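Local coordinates for protein CsuE (Acinetobacter baumannii, PDB 6FJY) that forms the adhesive tip subunit of archaic chaperone-usher Csu pili, bound here to the chaperone CsuC before assembly, and probably mediates attachment during biofilm formation, at residues 206-211 against 279-284; 219-224 against 304-309; 241-246 against 289-294; 245-250 against 283-288. All blocks are in the same frame, centred on the assembly; numbering follows the deposited sequence.

Contact 1: residues 206-211 against 279-284; sequences MGIRCS and TQQNYV
Chi1 of -60° in I208 and -57° in Y283 sets I208 CG1 and Y283 CG each beside its own backbone N, anti to the carbonyl carbon, so the two side chains rise from the same sheet face as M206 and C210 and cross obliquely. I208 CD1, at the end of an extended branch, touches Y283 CE1 at 3.9 Å. W263 meets the tyrosine ring edge-to-face. Beneath them the backbones form an antiparallel ladder with three doubly bonded pairs. The central pair is short: I208 N to Q281 O is 2.6 Å, nearly straight and almost along the C=O axis, and Q281 N to I208 O is 2.5 Å. In the Ig-like sandwich this joins strand 202-210 to strand 279-289, and a disulfide from C210 to C181 fastens the pair to strand 167-184. T279 CG2 takes the crowded position between N and carbonyl carbon, bringing the methyl to 3.1 Å from C210 O. On the opposite face R209 CG lies 3.7 Å from Q280 CG, while the guanidinium runs on to a salt bridge with E21. N282 ND2 donates to Q280 OE1 at 2.8 Å, with the donor above the plane of the Q280 carbonyl, and N282 OD1 stands 3.6 Å from G207 CA.

Contact 2: residues 219-224 against 304-309; sequences SLNNGL and DTVTVQ
N221 leaves strand 217-220 with CG in the crowded position between its backbone N and carbonyl carbon (chi1 76°), which points the amide across at strand 304-309. N221 CB lies 4.0 Å from T307 CB, and CG settles over the same carbon as the two side chains cross at about a right angle. At the tip, N221 OD1 accepts from T307 N at 2.6 Å and from G223 N at 3.1 Å, both donors standing above the amide plane; the second bond closes an Asx turn. V306 CG1 also touches OD1, at 3.2 Å. The other branch, ND2, rests 3.6 Å from T307 CB, while the threonine hydroxyl bonds to Q113 of the CsuC chain. Either side of this asparagine, L220 CD2 packs on V308 CG2 at 3.5 Å, and D304 OD1 receives L224 N at 2.7 Å on its syn lone pair. Strand 304-309 is also laddered in parallel to a CsuC strand, as expected of donor-strand complementation in this Ig-like domain. N221 N still bonds to T307 O, but side-chain oxygens take the next backbone N-H groups, T307 N and L224 N, so the departing loop stays bonded to the strand that pairs with the chaperone.

Contact 3: residues 241-246 against 289-294; sequences TFLKYD and IVDENA
At one end of the Ig-like sandwich, strand 242-249 and the run 289-294 part company: the antiparallel ladder ends at the non-hydrogen-bonded pair Y245 and I289, and beyond it the second segment swings into a loop. One backbone hydrogen bond holds the fork. V290 N donates to K244 O at 3.2 Å, with the donor 43° above the carbonyl plane, a less direct approach than the in-plane bonds deeper in the ladder.

Apolar contact does most of the remaining work. L243 has CG anti to its backbone N (chi1 177°), which brings its two methyls against I289, and the side chains cross at about a right angle. L243 CD1 meets I289 CG2 at 3.6 Å, while L243 CD2 meets I289 CD1 at 3.8 Å. V290 CG1 takes the crowded position between its N and carbonyl carbon and lies against the K244 carbonyl group. The leucine also packs on Y302 of strand 302-311, which places this pair against the next strand in sequence.

Polar groups contribute outside the fork. K244 extends fully from CG, yet its NZ stays 5.0 Å from D291 OD2, so any attraction acts through space and is probably modest. Y245 turns its ring away from the loop, with L243 O at the ring edge in plane; its hydroxyl hydrogen-bonds to D304, and the side chain packs on V110 of the CsuC chain. Farthest along, the segments touch again by methyls alone, T241 CG2 lying 4.0 Å from A294 CB.

Contact 4: residues 245-250 against 283-288; sequences YDIFKN and YVFTTK
The buried residues Y245, I247, F285 and T287 pack closely on one face of this strand pair. F285 has CG in the crowded position between its N and carbonyl carbon (chi1 68°), and I247 CG2 lies against its CD2 at 3.5 Å, the two side chains pointing the same way. Next along, T287 CG2 meets Y245 CD2 at 3.9 Å, and Y245 CB presses on K288 O at 3.1 Å. I247 reaches on to L220, and F285 to M206, so this face belongs to the interior of the Ig-like sandwich. Between the faces runs the antiparallel ladder of strands 242-249 and 279-289, with F248 N to T286 O at 2.6 Å in the carbonyl plane. The other face is more open at F248 and K288, both partly exposed. K288, extended from CG, crosses the F248 ring at about a right angle: its CD lies 3.5 Å from F248 CD1, and NZ ends 4.4 Å from the ring centroid, 27° off the normal, an off-centre cation-pi contact. D246 on this face makes salt bridges to R232 and R255. Where the ladder ends, N250 turns with positive phi; its N donates to V284 O at 2.7 Å, and its O accepts from T286 OG1 at 2.8 Å.

All four contacts lie in the C-terminal Ig-like part of the chain, within its Spore Coat Protein U domain. Contacts 1 and 4, with centres 16 Å apart, share strand 279-289, flanked by 202-210 and 242-249; contact 3, 15 Å from contact 4, continues the pairing of 242-249 with 279-289 to the Y245 and I289 bridge and the loop after it. Contact 2 joins 217-220 to 302-311, its centre 13 Å from contact 4 and 18 Å from contact 1. Along the chain contacts 3 and 4 nest inside the loop closed by contact 2, whereas contacts 1 and 2 interlace. M206 meets V308, and V306 meets Y245, so the strand pairs pack together around strand 302-311, which pairs with a strand of CsuC.

Contact 1: residues 206-211 against 279-284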
loop_
_atom_site.group_PDB
_atom_site.type_symbol
_atom_site.label_atom_id
_atom_site.label_comp_id
_atom_site.label_asym_id
_atom_site.label_seq_id
_atom_site.Cartn_x
_atom_site.Cartn_y
_atom_site.Cartn_z
ATOM N N MET D 206 17.238 -4.310 -16.559
ATOM C CA MET D 206 15.962 -3.964 -15.952
ATOM C C MET D 206 16.219 -2.997 -14.806
ATOM O O MET D 206 17.285 -3.019 -14.181
ATOM C CB MET D 206 15.224 -5.212 -15.434
ATOM C CG MET D 206 14.745 -6.148 -16.520
ATOM S SD MET D 206 14.116 -7.681 -15.870
ATOM C CE MET D 206 13.284 -7.019 -14.483
ATOM N N GLY D 207 15.241 -2.133 -14.542
ATOM C CA GLY D 207 15.366 -1.149 -13.487
ATOM C C GLY D 207 14.201 -1.185 -12.517
ATOM O O GLY D 207 13.040 -1.177 -12.937
ATOM N N ILE D 208 14.497 -1.221 -11.216
ATOM C CA ILE D 208 13.473 -1.232 -10.177
ATOM C C ILE D 208 13.775 -0.134 -9.163
ATOM O O ILE D 208 14.833 -0.143 -8.521
ATOM C CB ILE D 208 13.370 -2.600 -9.483
ATOM C CG1 ILE D 208 13.014 -3.664 -10.524
ATOM C CG2 ILE D 208 12.332 -2.550 -8.374
ATOM C CD1 ILE D 208 12.835 -5.041 -9.979
ATOM N N ARG D 209 12.844 0.804 -9.016
ATOM C CA ARG D 209 12.948 1.909 -8.070
ATOM C C ARG D 209 12.008 1.616 -6.908
ATOM O O ARG D 209 10.786 1.560 -7.088
ATOM C CB ARG D 209 12.605 3.241 -8.737
ATOM C CG ARG D 209 13.473 3.542 -9.960
ATOM C CD ARG D 209 13.029 4.808 -10.676
ATOM N NE ARG D 209 12.794 5.895 -9.731
ATOM C CZ ARG D 209 11.635 6.531 -9.589
ATOM N NH1 ARG D 209 10.593 6.204 -10.343
ATOM N NH2 ARG D 209 11.524 7.509 -8.698
ATOM N N CYS D 210 12.584 1.438 -5.721
ATOM C CA CYS D 210 11.853 1.030 -4.536
ATOM C C CYS D 210 12.164 1.992 -3.398
ATOM O O CYS D 210 13.216 2.636 -3.365
ATOM C CB CYS D 210 12.205 -0.415 -4.120
ATOM S SG CYS D 210 11.470 -1.750 -5.066
ATOM N N SER D 211 11.223 2.100 -2.467
ATOM C CA SER D 211 11.497 2.779 -1.210
ATOM C C SER D 211 12.537 1.993 -0.408
ATOM O O SER D 211 12.856 0.840 -0.719
ATOM C CB SER D 211 10.210 2.946 -0.410
ATOM O OG SER D 211 9.418 1.779 -0.519
ATOM N N THR D 279 15.505 4.079 -3.353
ATOM C CA THR D 279 16.607 3.269 -3.850
ATOM C C THR D 279 16.215 2.593 -5.158
ATOM O O THR D 279 15.112 2.051 -5.287
ATOM C CB THR D 279 17.032 2.206 -2.833
ATOM O OG1 THR D 279 17.885 1.254 -3.478
ATOM C CG2 THR D 279 15.832 1.492 -2.266
ATOM N N GLN D 280 17.127 2.632 -6.127
ATOM C CA GLN D 280 16.914 2.050 -7.444
ATOM C C GLN D 280 17.868 0.877 -7.631
ATOM O O GLN D 280 19.072 1.009 -7.393
ATOM C CB GLN D 280 17.126 3.100 -8.542
ATOM C CG GLN D 280 17.001 2.583 -9.975
ATOM C CD GLN D 280 17.629 3.531 -10.990
ATOM O OE1 GLN D 280 17.884 3.156 -12.134
ATOM N NE2 GLN D 280 17.888 4.762 -10.567
ATOM N N GLN D 281 17.325 -0.271 -8.037
ATOM C CA GLN D 281 18.119 -1.427 -8.433
ATOM C C GLN D 281 18.091 -1.582 -9.947
ATOM O O GLN D 281 17.044 -1.411 -10.583
ATOM C CB GLN D 281 17.611 -2.729 -7.800
ATOM C CG GLN D 281 17.760 -2.834 -6.304
ATOM C CD GLN D 281 16.664 -2.109 -5.563
ATOM O OE1 GLN D 281 15.500 -2.117 -5.975
ATOM N NE2 GLN D 281 17.030 -1.468 -4.466
ATOM N N ASN D 282 19.239 -1.929 -10.513
ATOM C CA ASN D 282 19.340 -2.295 -11.915
ATOM C C ASN D 282 19.907 -3.705 -12.041
ATOM O O ASN D 282 20.684 -4.157 -11.198
ATOM C CB ASN D 282 20.187 -1.289 -12.680
ATOM C CG ASN D 282 19.432 -0.009 -12.957
ATOM O OD1 ASN D 282 18.686 0.086 -13.936
ATOM N ND2 ASN D 282 19.594 0.978 -12.077
ATOM N N TYR D 283 19.473 -4.413 -13.084
ATOM C CA TYR D 283 19.843 -5.812 -13.296
ATOM C C TYR D 283 20.299 -5.965 -14.742
ATOM O O TYR D 283 19.476 -6.015 -15.655
ATOM C CB TYR D 283 18.678 -6.751 -12.982
ATOM C CG TYR D 283 18.135 -6.625 -11.576
ATOM C CD1 TYR D 283 17.221 -5.621 -11.248
ATOM C CD2 TYR D 283 18.519 -7.521 -10.578
ATOM C CE1 TYR D 283 16.714 -5.507 -9.958
ATOM C CE2 TYR D 283 18.028 -7.409 -9.292
ATOM C CZ TYR D 283 17.127 -6.403 -8.987
ATOM O OH TYR D 283 16.640 -6.290 -7.708
ATOM N N VAL D 284 21.604 -6.051 -14.937
ATOM C CA VAL D 284 22.181 -6.282 -16.251
ATOM C C VAL D 284 22.035 -7.756 -16.588
ATOM O O VAL D 284 22.175 -8.630 -15.722
ATOM C CB VAL D 284 23.654 -5.824 -16.289
ATOM C CG1 VAL D 284 24.305 -6.170 -17.626
ATOM C CG2 VAL D 284 23.727 -4.332 -16.044
#

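Contact 2: residues 219-224 against 304-309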
loop_
_atom_site.group_PDB
_atom_site.type_symbol
_atom_site.label_atom_id
_atom_site.label_comp_id
_atom_site.label_asym_id
_atom_site.label_seq_id
_atom_site.Cartn_x
_atom_site.Cartn_y
_atom_site.Cartn_z
ATOM N N SER D 219 12.178 -12.969 -10.553
ATOM C CA SER D 219 12.274 -14.229 -11.274
ATOM C C SER D 219 11.778 -14.051 -12.706
ATOM O O SER D 219 10.978 -13.156 -13.015
ATOM C CB SER D 219 11.476 -15.331 -10.582
ATOM O OG SER D 219 12.002 -15.605 -9.297
ATOM N N LEU D 220 12.268 -14.924 -13.582
ATOM C CA LEU D 220 11.851 -14.960 -14.979
ATOM C C LEU D 220 11.377 -16.366 -15.308
ATOM O O LEU D 220 12.048 -17.348 -14.971
ATOM C CB LEU D 220 12.988 -14.551 -15.929
ATOM C CG LEU D 220 13.621 -13.158 -15.798
ATOM C CD1 LEU D 220 14.623 -12.956 -16.916
ATOM C CD2 LEU D 220 12.590 -12.048 -15.808
ATOM N N ASN D 221 10.218 -16.458 -15.952
ATOM C CA ASN D 221 9.669 -17.745 -16.352
ATOM C C ASN D 221 10.433 -18.254 -17.575
ATOM O O ASN D 221 11.487 -17.728 -17.942
ATOM C CB ASN D 221 8.167 -17.626 -16.600
ATOM C CG ASN D 221 7.836 -16.947 -17.918
ATOM O OD1 ASN D 221 8.612 -16.152 -18.443
ATOM N ND2 ASN D 221 6.674 -17.263 -18.455
ATOM N N ASN D 222 9.900 -19.291 -18.219
ATOM C CA ASN D 222 10.486 -19.863 -19.421
ATOM C C ASN D 222 9.743 -19.448 -20.686
ATOM O O ASN D 222 9.888 -20.095 -21.728
ATOM C CB ASN D 222 10.534 -21.384 -19.302
ATOM C CG ASN D 222 11.504 -21.848 -18.236
ATOM O OD1 ASN D 222 12.501 -21.185 -17.961
ATOM N ND2 ASN D 222 11.219 -22.995 -17.636
ATOM N N GLY D 223 8.945 -18.388 -20.611
ATOM C CA GLY D 223 8.323 -17.832 -21.795
ATOM C C GLY D 223 7.113 -18.613 -22.276
ATOM O O GLY D 223 6.554 -19.470 -21.584
ATOM N N LEU D 224 6.712 -18.299 -23.506
ATOM C CA LEU D 224 5.525 -18.894 -24.106
ATOM C C LEU D 224 5.817 -20.179 -24.861
ATOM O O LEU D 224 4.897 -20.980 -25.068
ATOM C CB LEU D 224 4.857 -17.903 -25.065
ATOM C CG LEU D 224 4.568 -16.521 -24.483
ATOM C CD1 LEU D 224 3.912 -15.616 -25.520
ATOM C CD2 LEU D 224 3.703 -16.646 -23.235
ATOM N N ASP D 304 9.079 -14.023 -28.237
ATOM C CA ASP D 304 8.650 -14.685 -27.015
ATOM C C ASP D 304 8.327 -13.621 -25.979
ATOM O O ASP D 304 8.773 -12.475 -26.071
ATOM C CB ASP D 304 9.715 -15.647 -26.474
ATOM C CG ASP D 304 9.134 -16.666 -25.499
ATOM O OD1 ASP D 304 7.890 -16.848 -25.495
ATOM O OD2 ASP D 304 9.917 -17.273 -24.735
ATOM N N THR D 305 7.556 -14.011 -24.973
ATOM C CA THR D 305 7.205 -13.103 -23.888
ATOM C C THR D 305 7.542 -13.776 -22.561
ATOM O O THR D 305 6.964 -14.813 -22.219
ATOM C CB THR D 305 5.731 -12.708 -23.957
ATOM O OG1 THR D 305 5.431 -12.258 -25.283
ATOM C CG2 THR D 305 5.442 -11.584 -22.987
ATOM N N VAL D 306 8.486 -13.191 -21.831
ATOM C CA VAL D 306 8.949 -13.729 -20.558
ATOM C C VAL D 306 8.243 -12.995 -19.430
ATOM O O VAL D 306 8.171 -11.759 -19.428
ATOM C CB VAL D 306 10.476 -13.599 -20.425
ATOM C CG1 VAL D 306 10.913 -13.970 -19.019
ATOM C CG2 VAL D 306 11.173 -14.479 -21.442
ATOM N N THR D 307 7.713 -13.761 -18.478
ATOM C CA THR D 307 7.070 -13.192 -17.305
ATOM C C THR D 307 8.141 -12.818 -16.284
ATOM O O THR D 307 8.912 -13.676 -15.842
ATOM C CB THR D 307 6.065 -14.185 -16.721
ATOM O OG1 THR D 307 5.002 -14.402 -17.656
ATOM C CG2 THR D 307 5.470 -13.651 -15.429
ATOM N N VAL D 308 8.223 -11.529 -15.962
ATOM C CA VAL D 308 9.061 -11.026 -14.878
ATOM C C VAL D 308 8.224 -11.039 -13.603
ATOM O O VAL D 308 7.266 -10.271 -13.471
ATOM C CB VAL D 308 9.580 -9.612 -15.160
ATOM C CG1 VAL D 308 10.543 -9.194 -14.050
ATOM C CG2 VAL D 308 10.248 -9.525 -16.519
ATOM N N GLN D 309 8.580 -11.909 -12.664
ATOM C CA GLN D 309 7.904 -11.969 -11.371
ATOM C C GLN D 309 8.699 -11.185 -10.336
ATOM O O GLN D 309 9.908 -11.395 -10.181
ATOM C CB GLN D 309 7.719 -13.410 -10.904
ATOM C CG GLN D 309 6.916 -13.521 -9.623
ATOM C CD GLN D 309 6.738 -14.951 -9.179
ATOM O OE1 GLN D 309 7.675 -15.745 -9.213
ATOM N NE2 GLN D 309 5.528 -15.292 -8.761
#

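Contact 3: residues 241-246 against 289-294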
loop_
_atom_site.group_PDB
_atom_site.type_symbol
_atom_site.label_atom_id
_atom_site.label_comp_id
_atom_site.label_asym_id
_atom_site.label_seq_id
_atom_site.Cartn_x
_atom_site.Cartn_y
_atom_site.Cartn_z
ATOM N N THR D 241 8.157 -22.664 -36.398
ATOM C CA THR D 241 9.591 -22.665 -36.168
ATOM C C THR D 241 9.900 -22.068 -34.803
ATOM O O THR D 241 9.189 -21.189 -34.307
ATOM C CB THR D 241 10.311 -21.863 -37.251
ATOM O OG1 THR D 241 9.646 -22.045 -38.506
ATOM C CG2 THR D 241 11.752 -22.322 -37.376
ATOM N N PHE D 242 10.979 -22.550 -34.198
ATOM C CA PHE D 242 11.414 -22.078 -32.894
ATOM C C PHE D 242 12.894 -21.740 -32.927
ATOM O O PHE D 242 13.695 -22.457 -33.534
ATOM C CB PHE D 242 11.152 -23.120 -31.812
ATOM C CG PHE D 242 9.698 -23.360 -31.552
ATOM C CD1 PHE D 242 8.949 -22.435 -30.847
ATOM C CD2 PHE D 242 9.079 -24.509 -32.010
ATOM C CE1 PHE D 242 7.614 -22.650 -30.603
ATOM C CE2 PHE D 242 7.741 -24.729 -31.765
ATOM C CZ PHE D 242 7.009 -23.797 -31.059
ATOM N N LEU D 243 13.246 -20.643 -32.262
ATOM C CA LEU D 243 14.628 -20.203 -32.098
ATOM C C LEU D 243 14.943 -20.225 -30.602
ATOM O O LEU D 243 14.511 -19.338 -29.859
ATOM C CB LEU D 243 14.823 -18.817 -32.697
ATOM C CG LEU D 243 16.211 -18.216 -32.514
ATOM C CD1 LEU D 243 17.262 -19.193 -32.999
ATOM C CD2 LEU D 243 16.300 -16.904 -33.271
ATOM N N LYS D 244 15.681 -21.243 -30.163
ATOM C CA LYS D 244 15.966 -21.414 -28.745
ATOM C C LYS D 244 16.907 -20.323 -28.249
ATOM O O LYS D 244 17.797 -19.873 -28.974
ATOM C CB LYS D 244 16.579 -22.790 -28.491
ATOM C CG LYS D 244 15.658 -23.957 -28.821
ATOM C CD LYS D 244 16.387 -25.294 -28.756
ATOM C CE LYS D 244 15.469 -26.435 -29.178
ATOM N NZ LYS D 244 16.154 -27.758 -29.186
ATOM N N TYR D 245 16.714 -19.901 -26.998
ATOM C CA TYR D 245 17.558 -18.870 -26.412
ATOM C C TYR D 245 17.581 -19.039 -24.897
ATOM O O TYR D 245 16.908 -19.906 -24.333
ATOM C CB TYR D 245 17.066 -17.476 -26.815
ATOM C CG TYR D 245 15.817 -17.053 -26.085
ATOM C CD1 TYR D 245 14.564 -17.433 -26.539
ATOM C CD2 TYR D 245 15.891 -16.279 -24.932
ATOM C CE1 TYR D 245 13.419 -17.051 -25.868
ATOM C CE2 TYR D 245 14.754 -15.895 -24.256
ATOM C CZ TYR D 245 13.522 -16.283 -24.726
ATOM O OH TYR D 245 12.387 -15.905 -24.054
ATOM N N ASP D 246 18.371 -18.196 -24.234
ATOM C CA ASP D 246 18.305 -18.089 -22.781
ATOM C C ASP D 246 18.726 -16.681 -22.379
ATOM O O ASP D 246 19.116 -15.858 -23.213
ATOM C CB ASP D 246 19.167 -19.155 -22.089
ATOM C CG ASP D 246 18.529 -19.695 -20.807
ATOM O OD1 ASP D 246 18.257 -18.898 -19.888
ATOM O OD2 ASP D 246 18.294 -20.920 -20.714
ATOM N N ILE D 289 21.505 -16.649 -28.069
ATOM C CA ILE D 289 20.912 -17.690 -28.904
ATOM C C ILE D 289 21.647 -19.007 -28.655
ATOM O O ILE D 289 22.792 -19.035 -28.194
ATOM C CB ILE D 289 20.960 -17.292 -30.400
ATOM C CG1 ILE D 289 20.338 -15.913 -30.611
ATOM C CG2 ILE D 289 20.239 -18.310 -31.273
ATOM C CD1 ILE D 289 18.824 -15.916 -30.643
ATOM N N VAL D 290 20.969 -20.119 -28.952
ATOM C CA VAL D 290 21.536 -21.464 -28.873
ATOM C C VAL D 290 20.834 -22.336 -29.913
ATOM O O VAL D 290 19.661 -22.120 -30.233
ATOM C CB VAL D 290 21.404 -22.043 -27.443
ATOM C CG1 VAL D 290 20.074 -21.639 -26.828
ATOM C CG2 VAL D 290 21.555 -23.564 -27.445
ATOM N N ASP D 291 21.575 -23.311 -30.462
ATOM C CA ASP D 291 21.173 -24.117 -31.616
ATOM C C ASP D 291 21.144 -23.201 -32.839
ATOM O O ASP D 291 21.266 -21.980 -32.695
ATOM C CB ASP D 291 19.841 -24.853 -31.346
ATOM C CG ASP D 291 18.708 -24.457 -32.299
ATOM O OD1 ASP D 291 18.296 -23.276 -32.308
ATOM O OD2 ASP D 291 18.208 -25.346 -33.020
ATOM N N GLU D 292 21.036 -23.753 -34.049
ATOM C CA GLU D 292 21.191 -22.875 -35.202
ATOM C C GLU D 292 20.497 -23.438 -36.434
ATOM O O GLU D 292 20.237 -24.641 -36.532
ATOM C CB GLU D 292 22.677 -22.611 -35.494
ATOM C CG GLU D 292 22.968 -21.473 -36.489
ATOM C CD GLU D 292 22.159 -20.202 -36.228
ATOM O OE1 GLU D 292 21.838 -19.907 -35.055
ATOM O OE2 GLU D 292 21.845 -19.490 -37.208
ATOM N N ASN D 293 20.161 -22.509 -37.340
ATOM C CA ASN D 293 19.796 -22.699 -38.745
ATOM C C ASN D 293 18.295 -22.861 -38.957
ATOM O O ASN D 293 17.780 -23.980 -39.064
ATOM C CB ASN D 293 20.568 -23.863 -39.364
ATOM C CG ASN D 293 21.748 -23.384 -40.177
ATOM O OD1 ASN D 293 22.888 -23.795 -39.957
ATOM N ND2 ASN D 293 21.478 -22.491 -41.116
ATOM N N ALA D 294 17.604 -21.729 -39.051
ATOM C CA ALA D 294 16.176 -21.690 -39.329
ATOM C C ALA D 294 15.901 -20.914 -40.620
ATOM O O ALA D 294 16.487 -19.856 -40.866
ATOM C CB ALA D 294 15.433 -21.064 -38.156
#

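Contact 4: residues 245-250 against 283-288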
loop_
_atom_site.group_PDB
_atom_site.type_symbol
_atom_site.label_atom_id
_atom_site.label_comp_id
_atom_site.label_asym_id
_atom_site.label_seq_id
_atom_site.Cartn_x
_atom_site.Cartn_y
_atom_site.Cartn_z
ATOM N N TYR D 245 16.714 -19.901 -26.998
ATOM C CA TYR D 245 17.558 -18.870 -26.412
ATOM C C TYR D 245 17.581 -19.039 -24.897
ATOM O O TYR D 245 16.908 -19.906 -24.333
ATOM C CB TYR D 245 17.066 -17.476 -26.815
ATOM C CG TYR D 245 15.817 -17.053 -26.085
ATOM C CD1 TYR D 245 14.564 -17.433 -26.539
ATOM C CD2 TYR D 245 15.891 -16.279 -24.932
ATOM C CE1 TYR D 245 13.419 -17.051 -25.868
ATOM C CE2 TYR D 245 14.754 -15.895 -24.256
ATOM C CZ TYR D 245 13.522 -16.283 -24.726
ATOM O OH TYR D 245 12.387 -15.905 -24.054
ATOM N N ASP D 246 18.371 -18.196 -24.234
ATOM C CA ASP D 246 18.305 -18.089 -22.781
ATOM C C ASP D 246 18.726 -16.681 -22.379
ATOM O O ASP D 246 19.116 -15.858 -23.213
ATOM C CB ASP D 246 19.167 -19.155 -22.089
ATOM C CG ASP D 246 18.529 -19.695 -20.807
ATOM O OD1 ASP D 246 18.257 -18.898 -19.888
ATOM O OD2 ASP D 246 18.294 -20.920 -20.714
ATOM N N ILE D 247 18.622 -16.415 -21.081
ATOM C CA ILE D 247 18.950 -15.128 -20.487
ATOM C C ILE D 247 19.940 -15.374 -19.359
ATOM O O ILE D 247 19.784 -16.326 -18.584
ATOM C CB ILE D 247 17.692 -14.408 -19.956
ATOM C CG1 ILE D 247 16.694 -14.120 -21.079
ATOM C CG2 ILE D 247 18.063 -13.120 -19.256
ATOM C CD1 ILE D 247 15.396 -13.577 -20.560
ATOM N N PHE D 248 20.949 -14.514 -19.254
ATOM C CA PHE D 248 22.018 -14.722 -18.288
ATOM C C PHE D 248 22.263 -13.457 -17.479
ATOM O O PHE D 248 22.269 -12.354 -18.030
ATOM C CB PHE D 248 23.295 -15.194 -18.999
ATOM C CG PHE D 248 23.138 -16.533 -19.659
ATOM C CD1 PHE D 248 22.848 -16.634 -21.008
ATOM C CD2 PHE D 248 23.223 -17.693 -18.911
ATOM C CE1 PHE D 248 22.676 -17.872 -21.604
ATOM C CE2 PHE D 248 23.055 -18.931 -19.496
ATOM C CZ PHE D 248 22.781 -19.021 -20.842
ATOM N N LYS D 249 22.478 -13.635 -16.171
ATOM C CA LYS D 249 22.783 -12.518 -15.280
ATOM C C LYS D 249 24.113 -11.883 -15.670
ATOM O O LYS D 249 25.096 -12.588 -15.912
ATOM C CB LYS D 249 22.846 -12.990 -13.824
ATOM C CG LYS D 249 21.651 -13.808 -13.312
ATOM C CD LYS D 249 21.815 -14.119 -11.815
ATOM C CE LYS D 249 20.911 -15.265 -11.369
ATOM N NZ LYS D 249 21.094 -15.626 -9.919
ATOM N N ASN D 250 24.133 -10.550 -15.739
ATOM C CA ASN D 250 25.331 -9.747 -16.046
ATOM C C ASN D 250 25.977 -10.321 -17.308
ATOM O O ASN D 250 25.264 -10.574 -18.289
ATOM C CB ASN D 250 26.225 -9.689 -14.813
ATOM C CG ASN D 250 25.512 -9.117 -13.590
ATOM O OD1 ASN D 250 24.941 -8.021 -13.628
ATOM N ND2 ASN D 250 25.533 -9.872 -12.498
ATOM N N TYR D 283 19.473 -4.413 -13.084
ATOM C CA TYR D 283 19.843 -5.812 -13.296
ATOM C C TYR D 283 20.299 -5.965 -14.742
ATOM O O TYR D 283 19.476 -6.015 -15.655
ATOM C CB TYR D 283 18.678 -6.751 -12.982
ATOM C CG TYR D 283 18.135 -6.625 -11.576
ATOM C CD1 TYR D 283 17.221 -5.621 -11.248
ATOM C CD2 TYR D 283 18.519 -7.521 -10.578
ATOM C CE1 TYR D 283 16.714 -5.507 -9.958
ATOM C CE2 TYR D 283 18.028 -7.409 -9.292
ATOM C CZ TYR D 283 17.127 -6.403 -8.987
ATOM O OH TYR D 283 16.640 -6.290 -7.708
ATOM N N VAL D 284 21.604 -6.051 -14.937
ATOM C CA VAL D 284 22.181 -6.282 -16.251
ATOM C C VAL D 284 22.035 -7.756 -16.588
ATOM O O VAL D 284 22.175 -8.630 -15.722
ATOM C CB VAL D 284 23.654 -5.824 -16.289
ATOM C CG1 VAL D 284 24.305 -6.170 -17.626
ATOM C CG2 VAL D 284 23.727 -4.332 -16.044
ATOM N N PHE D 285 21.726 -8.040 -17.850
ATOM C CA PHE D 285 21.490 -9.409 -18.271
ATOM C C PHE D 285 21.784 -9.537 -19.756
ATOM O O PHE D 285 21.770 -8.555 -20.507
ATOM C CB PHE D 285 20.058 -9.867 -17.951
ATOM C CG PHE D 285 18.983 -9.171 -18.748
ATOM C CD1 PHE D 285 18.428 -7.980 -18.300
ATOM C CD2 PHE D 285 18.497 -9.732 -19.923
ATOM C CE1 PHE D 285 17.425 -7.352 -19.021
ATOM C CE2 PHE D 285 17.495 -9.108 -20.649
ATOM C CZ PHE D 285 16.962 -7.915 -20.202
ATOM N N THR D 286 22.058 -10.771 -20.164
ATOM C CA THR D 286 22.469 -11.073 -21.524
ATOM C C THR D 286 21.526 -12.105 -22.105
ATOM O O THR D 286 21.279 -13.145 -21.483
ATOM C CB THR D 286 23.906 -11.584 -21.563
ATOM O OG1 THR D 286 24.786 -10.555 -21.097
ATOM C CG2 THR D 286 24.283 -11.953 -22.974
ATOM N N THR D 287 20.994 -11.805 -23.282
ATOM C CA THR D 287 20.090 -12.687 -24.011
ATOM C C THR D 287 20.882 -13.298 -25.164
ATOM O O THR D 287 21.305 -12.582 -26.079
ATOM C CB THR D 287 18.872 -11.909 -24.513
ATOM O OG1 THR D 287 18.337 -11.115 -23.447
ATOM C CG2 THR D 287 17.799 -12.850 -25.013
ATOM N N LYS D 288 21.104 -14.608 -25.106
ATOM C CA LYS D 288 21.907 -15.329 -26.087
ATOM C C LYS D 288 21.051 -16.327 -26.857
ATOM O O LYS D 288 20.028 -16.809 -26.366
ATOM C CB LYS D 288 23.065 -16.087 -25.418
ATOM C CG LYS D 288 24.040 -15.251 -24.613
ATOM C CD LYS D 288 24.961 -16.148 -23.768
ATOM C CE LYS D 288 25.880 -15.316 -22.852
ATOM N NZ LYS D 288 26.722 -16.148 -21.942
#